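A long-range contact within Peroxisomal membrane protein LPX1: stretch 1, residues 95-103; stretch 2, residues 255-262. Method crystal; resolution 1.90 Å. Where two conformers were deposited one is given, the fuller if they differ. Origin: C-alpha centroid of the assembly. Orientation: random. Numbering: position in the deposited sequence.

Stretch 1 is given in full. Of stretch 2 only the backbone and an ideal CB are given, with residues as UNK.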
ATOM      1  N   VAL A  95       0.856  11.808  11.754  1.00 22.72           N
ATOM      2  CA  VAL A  95       2.189  12.408  11.899  1.00 23.92           C
ATOM      3  C   VAL A  95       2.164  13.836  12.380  1.00 25.53           C
ATOM      4  O   VAL A  95       3.081  14.251  13.090  1.00 25.23           O
ATOM      5  CB  VAL A  95       3.040  12.348  10.576  1.00 24.51           C
ATOM      6  CG1 VAL A  95       3.506  10.898  10.234  1.00 20.28           C
ATOM      7  CG2 VAL A  95       2.308  13.049   9.424  1.00 23.43           C
ATOM      8  N   ASN A  96       1.119  14.593  11.999  1.00 23.36           N
ATOM      9  CA  ASN A  96       1.026  15.967  12.379  1.00 25.58           C
ATOM     10  C   ASN A  96       0.035  16.312  13.491  1.00 25.54           C
ATOM     11  O   ASN A  96      -0.403  17.436  13.600  1.00 26.28           O
ATOM     12  CB  ASN A  96       0.779  16.796  11.081  1.00 26.19           C
ATOM     13  CG  ASN A  96      -0.538  16.498  10.451  1.00 26.35           C
ATOM     14  OD1 ASN A  96      -1.129  15.472  10.734  1.00 23.49           O
ATOM     15  ND2 ASN A  96      -1.044  17.441   9.639  1.00 26.50           N
ATOM     16  N   HIS A  97      -0.332  15.296  14.262  1.00 24.45           N
ATOM     17  CA  HIS A  97      -1.251  15.389  15.394  1.00 26.36           C
ATOM     18  C   HIS A  97      -0.634  14.823  16.708  1.00 26.50           C
ATOM     19  O   HIS A  97       0.172  13.914  16.654  1.00 26.71           O
ATOM     20  CB  HIS A  97      -2.563  14.639  15.108  1.00 24.97           C
ATOM     21  CG  HIS A  97      -3.417  15.289  14.050  1.00 25.68           C
ATOM     22  ND1 HIS A  97      -3.087  15.238  12.698  1.00 25.63           N
ATOM     23  CD2 HIS A  97      -4.628  15.904  14.128  1.00 27.39           C
ATOM     24  CE1 HIS A  97      -4.002  15.929  12.022  1.00 27.08           C
ATOM     25  NE2 HIS A  97      -4.985  16.261  12.843  1.00 28.56           N
ATOM     26  N   GLY A  98      -1.093  15.304  17.855  1.00 28.68           N
ATOM     27  CA  GLY A  98      -0.861  14.589  19.129  1.00 29.52           C
ATOM     28  C   GLY A  98       0.615  14.369  19.374  1.00 30.29           C
ATOM     29  O   GLY A  98       1.436  15.262  19.166  1.00 29.78           O
ATOM     30  N   ASP A  99       0.944  13.167  19.848  1.00 31.58           N
ATOM     31  CA  ASP A  99       2.307  12.856  20.300  1.00 30.89           C
ATOM     32  C   ASP A  99       3.170  12.673  19.093  1.00 30.15           C
ATOM     33  O   ASP A  99       4.406  12.874  19.184  1.00 31.23           O
ATOM     34  CB  ASP A  99       2.304  11.633  21.218  1.00 30.54           C
ATOM     35  CG  ASP A  99       1.706  11.936  22.600  1.00 34.01           C
ATOM     36  OD1 ASP A  99       1.852  13.060  23.126  1.00 36.06           O
ATOM     37  OD2 ASP A  99       1.092  11.019  23.173  1.00 36.19           O
ATOM     38  N   SER A 100       2.560  12.338  17.941  1.00 27.07           N
ATOM     39  CA  SER A 100       3.351  12.187  16.750  1.00 27.10           C
ATOM     40  C   SER A 100       3.876  13.536  16.300  1.00 26.99           C
ATOM     41  O   SER A 100       5.061  13.666  16.007  1.00 27.65           O
ATOM     42  CB  SER A 100       2.534  11.586  15.623  1.00 25.02           C
ATOM     43  OG  SER A 100       2.205  10.224  15.954  1.00 28.97           O
ATOM     44  N   ALA A 101       3.027  14.569  16.431  1.00 27.66           N
ATOM     45  CA  ALA A 101       3.448  15.929  16.097  1.00 28.31           C
ATOM     46  C   ALA A 101       4.592  16.392  16.946  1.00 29.63           C
ATOM     47  O   ALA A 101       5.499  17.061  16.482  1.00 30.98           O
ATOM     48  CB  ALA A 101       2.257  16.964  16.217  1.00 26.58           C
ATOM     49  N   VAL A 102       4.530  16.079  18.241  1.00 30.50           N
ATOM     50  CA  VAL A 102       5.609  16.423  19.137  1.00 34.27           C
ATOM     51  C   VAL A 102       6.910  15.740  18.660  1.00 34.22           C
ATOM     52  O   VAL A 102       7.955  16.396  18.601  1.00 32.39           O
ATOM     53  CB  VAL A 102       5.221  16.082  20.626  1.00 35.89           C
ATOM     54  CG1 VAL A 102       6.405  16.299  21.647  1.00 36.28           C
ATOM     55  CG2 VAL A 102       3.910  16.923  21.064  1.00 34.20           C
ATOM     56  N   ARG A 103       6.857  14.453  18.359  1.00 31.63           N
ATOM     57  CA  ARG A 103       8.094  13.747  17.906  1.00 35.19           C
ATOM     58  C   ARG A 103       8.665  14.384  16.622  1.00 32.77           C
ATOM     59  O   ARG A 103       9.868  14.416  16.460  1.00 34.77           O
ATOM     60  CB  ARG A 103       7.845  12.304  17.507  1.00 34.80           C
ATOM     61  CG  ARG A 103       7.737  11.229  18.574  1.00 43.11           C
ATOM     62  CD  ARG A 103       8.952  10.866  19.286  1.00 50.95           C
ATOM     63  NE  ARG A 103       9.943  10.014  18.627  1.00 56.77           N
ATOM     64  CZ  ARG A 103      10.837   9.279  19.322  1.00 55.96           C
ATOM     65  NH1 ARG A 103      10.746   9.220  20.626  1.00 57.99           N
ATOM     66  NH2 ARG A 103      11.771   8.538  18.739  1.00 55.38           N
ATOM     67  N   UNK A 255      -0.198  23.964  22.441  1.00 43.87           N
ATOM     68  CA  UNK A 255      -0.831  22.659  22.272  1.00 41.21           C
ATOM     69  C   UNK A 255       0.054  21.725  21.406  1.00 40.36           C
ATOM     70  O   UNK A 255       0.867  22.174  20.605  1.00 40.31           O
ATOM     71  CB  UNK A 255      -2.213  22.827  21.637  1.00 41.21           C
ATOM     72  N   UNK A 256      -0.142  20.419  21.562  1.00 39.14           N
ATOM     73  CA  UNK A 256       0.522  19.470  20.719  1.00 38.45           C
ATOM     74  C   UNK A 256       0.086  19.720  19.265  1.00 38.11           C
ATOM     75  O   UNK A 256       0.918  19.690  18.337  1.00 39.29           O
ATOM     76  CB  UNK A 256       0.212  18.039  21.164  1.00 38.45           C
ATOM     77  N   UNK A 257      -1.219  19.867  19.065  1.00 35.66           N
ATOM     78  CA  UNK A 257      -1.750  20.276  17.773  1.00 35.38           C
ATOM     79  C   UNK A 257      -1.305  21.690  17.363  1.00 36.64           C
ATOM     80  O   UNK A 257      -1.678  22.699  18.026  1.00 42.46           O
ATOM     81  CB  UNK A 257      -3.278  20.205  17.805  1.00 35.38           C
ATOM     82  N   UNK A 258      -0.488  21.768  16.330  1.00 35.41           N
ATOM     83  CA  UNK A 258       0.006  23.042  15.782  0.50 36.62           C
ATOM     84  C   UNK A 258      -1.109  23.673  14.926  1.00 36.13           C
ATOM     85  O   UNK A 258      -1.722  23.001  14.092  1.00 33.29           O
ATOM     86  CB  UNK A 258       1.276  22.830  14.955  0.50 36.62           C
ATOM     87  N   UNK A 259      -1.367  24.980  15.096  1.00 37.90           N
ATOM     88  CA  UNK A 259      -2.417  25.615  14.331  1.00 37.10           C
ATOM     89  C   UNK A 259      -2.175  25.470  12.825  1.00 35.82           C
ATOM     90  O   UNK A 259      -3.094  25.209  12.097  1.00 34.98           O
ATOM     91  CB  UNK A 259      -2.523  27.093  14.714  1.00 37.10           C
ATOM     92  N   UNK A 260      -0.958  25.725  12.349  1.00 35.68           N
ATOM     93  CA  UNK A 260      -0.682  25.576  10.899  1.00 35.79           C
ATOM     94  C   UNK A 260      -1.014  24.201  10.383  1.00 34.51           C
ATOM     95  O   UNK A 260      -1.597  24.043   9.289  1.00 33.51           O
ATOM     96  CB  UNK A 260       0.789  25.875  10.601  1.00 35.79           C
ATOM     97  N   UNK A 261      -0.681  23.164  11.175  1.00 32.43           N
ATOM     98  CA  UNK A 261      -0.944  21.739  10.764  1.00 31.44           C
ATOM     99  C   UNK A 261      -2.437  21.429  10.759  1.00 30.44           C
ATOM    100  O   UNK A 261      -2.927  20.744   9.854  1.00 30.05           O
ATOM    101  CB  UNK A 261      -0.233  20.763  11.704  1.00 31.44           C
ATOM    102  N   UNK A 262      -3.149  22.077  11.673  1.00 31.15           N
ATOM    103  CA  UNK A 262      -4.579  21.908  11.810  1.00 30.91           C
ATOM    104  C   UNK A 262      -5.200  22.460  10.496  1.00 32.16           C
ATOM    105  O   UNK A 262      -5.924  21.739   9.775  1.00 30.53           O
ATOM    106  CB  UNK A 262      -5.113  22.621  13.054  1.00 30.91           C
TER

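Position 255 has phi/psi of -91/157, an extended backbone, and its ideal CB finds nothing of stretch 1 within 5.5 Å. Stretch 1 therefore sets no requirement here, and many side chains would fit. The deposited residue is Thr 255, with chi1 in the p well, and it makes no contact with stretch 1.

Position 256 is the most informative. Its CA-to-CB bond points toward stretch 1, and the ideal CB lies 3.6 Å from Gly 98 O and 3.9 Å from Val 102 CG2. Beyond it stands the carboxylate of Asp 99, too far for a short side chain to reach. A long residue with an aliphatic stem and a positive end, lysine or arginine, would suit both features; a plain aliphatic residue could pack on Val 102 but would offer Asp 99 no partner from this stretch. The residue is Lys 256. From an m chi1 the chain runs out through three t angles, its CG 3.6 Å from Val 102 CG2, and its NZ forms a salt bridge with Asp 99, donating to OD1 at 2.6 Å.

At 257 CA-to-CB points sideways, and the ideal CB comes no closer than 5.4 Å, to Gly 98 N. The imidazole of His 97 is the feature within reach, so a flexible, fairly long nonpolar chain that can bend back onto a ring is favoured: methionine, or perhaps leucine with less reach. Met 257 does this. Its CE sits over one face of the His 97 ring, 3.8 Å from the centroid and 15° off the normal, a CH-pi contact, while SD approaches obliquely, 3.3 Å from His 97 CD2. CE also lies 3.4 Å from Asn 96 O.

Position 258 precedes a helix, and its carbonyl accepts the backbone bond from the amide of 262, as expected of an N-cap. Serine, threonine, aspartate or asparagine would be the usual choices for capping, but the ideal CB has no neighbour in stretch 1, so a longer polar chain also has room. It is Glu 258, modelled in two conformers. In the one given, OE1 lies 3.8 Å from Ala 101 CB and accepts a hydrogen bond at 2.6 Å from water 2, which also donates to Ala 101 O at 2.8 Å. Water thus links the carboxylate to the backbone of the helix in stretch 1.

Positions 259 and 260 are helical and out of reach of stretch 1, which leaves their identity open; they are Gln 259 and Ala 260.

At 261 CA-to-CB points toward stretch 1 again, with the ideal CB 3.8 Å from Asn 96 O and the Asn 96 amide nearby. Its ND2 offers protons, so an acceptor of moderate length, glutamine or glutamate, would serve. Gln 261, m at both chi1 and chi2, places OE1 3.1 Å from Asn 96 ND2 and accepts a nearly straight hydrogen bond (163°).

Position 262 points away, without constraint from stretch 1; it is Asn 262.

Stretch 2 (255-262) TKMEQAQN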
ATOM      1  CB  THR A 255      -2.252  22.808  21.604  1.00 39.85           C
ATOM      2  OG1 THR A 255      -2.130  23.571  20.398  1.00 37.51           O
ATOM      3  CG2 THR A 255      -3.234  23.574  22.554  1.00 39.06           C
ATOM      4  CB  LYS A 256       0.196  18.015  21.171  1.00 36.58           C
ATOM      5  CG  LYS A 256       0.718  17.744  22.578  1.00 38.35           C
ATOM      6  CD  LYS A 256       0.569  16.312  22.942  1.00 34.62           C
ATOM      7  CE  LYS A 256       1.225  16.050  24.324  1.00 37.78           C
ATOM      8  NZ  LYS A 256       0.604  14.703  24.766  1.00 35.63           N
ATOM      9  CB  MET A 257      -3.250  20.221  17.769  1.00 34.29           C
ATOM     10  CG  MET A 257      -3.882  20.307  16.375  1.00 35.50           C
ATOM     11  SD  MET A 257      -3.536  18.705  15.479  1.00 34.20           S
ATOM     12  CE  MET A 257      -3.184  19.318  13.790  1.00 32.31           C
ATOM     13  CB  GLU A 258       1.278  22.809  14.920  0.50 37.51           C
ATOM     14  CG  GLU A 258       2.573  22.355  15.658  0.50 38.97           C
ATOM     15  CD  GLU A 258       3.454  21.499  14.790  0.50 39.46           C
ATOM     16  OE1 GLU A 258       3.167  20.262  14.598  0.50 34.87           O
ATOM     17  OE2 GLU A 258       4.372  22.066  14.204  0.50 41.11           O
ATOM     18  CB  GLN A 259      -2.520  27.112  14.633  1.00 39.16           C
ATOM     19  CG  GLN A 259      -3.650  27.789  13.851  1.00 42.36           C
ATOM     20  CD  GLN A 259      -3.995  29.186  14.385  1.00 47.26           C
ATOM     21  OE1 GLN A 259      -3.131  29.995  14.576  1.00 46.28           O
ATOM     22  NE2 GLN A 259      -5.263  29.429  14.656  1.00 46.87           N
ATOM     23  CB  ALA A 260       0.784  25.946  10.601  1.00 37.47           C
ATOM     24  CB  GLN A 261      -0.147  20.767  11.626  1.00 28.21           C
ATOM     25  CG  GLN A 261       1.351  20.866  11.367  1.00 30.11           C
ATOM     26  CD  GLN A 261       1.721  20.472   9.962  1.00 29.66           C
ATOM     27  OE1 GLN A 261       1.026  19.708   9.350  1.00 31.19           O
ATOM     28  NE2 GLN A 261       2.825  20.983   9.462  1.00 30.14           N
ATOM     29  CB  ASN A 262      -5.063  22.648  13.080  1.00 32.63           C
ATOM     30  CG  ASN A 262      -6.353  22.135  13.615  1.00 32.93           C
ATOM     31  OD1 ASN A 262      -7.190  21.660  12.856  1.00 32.22           O
ATOM     32  ND2 ASN A 262      -6.564  22.291  14.975  1.00 32.41           N
TER
HETATM   33  O   HOH W   1       0.646  19.530  15.014  1.00 35.32           O
HETATM   34  O   HOH W   2       5.498  19.155  14.618  1.00 50.06           O
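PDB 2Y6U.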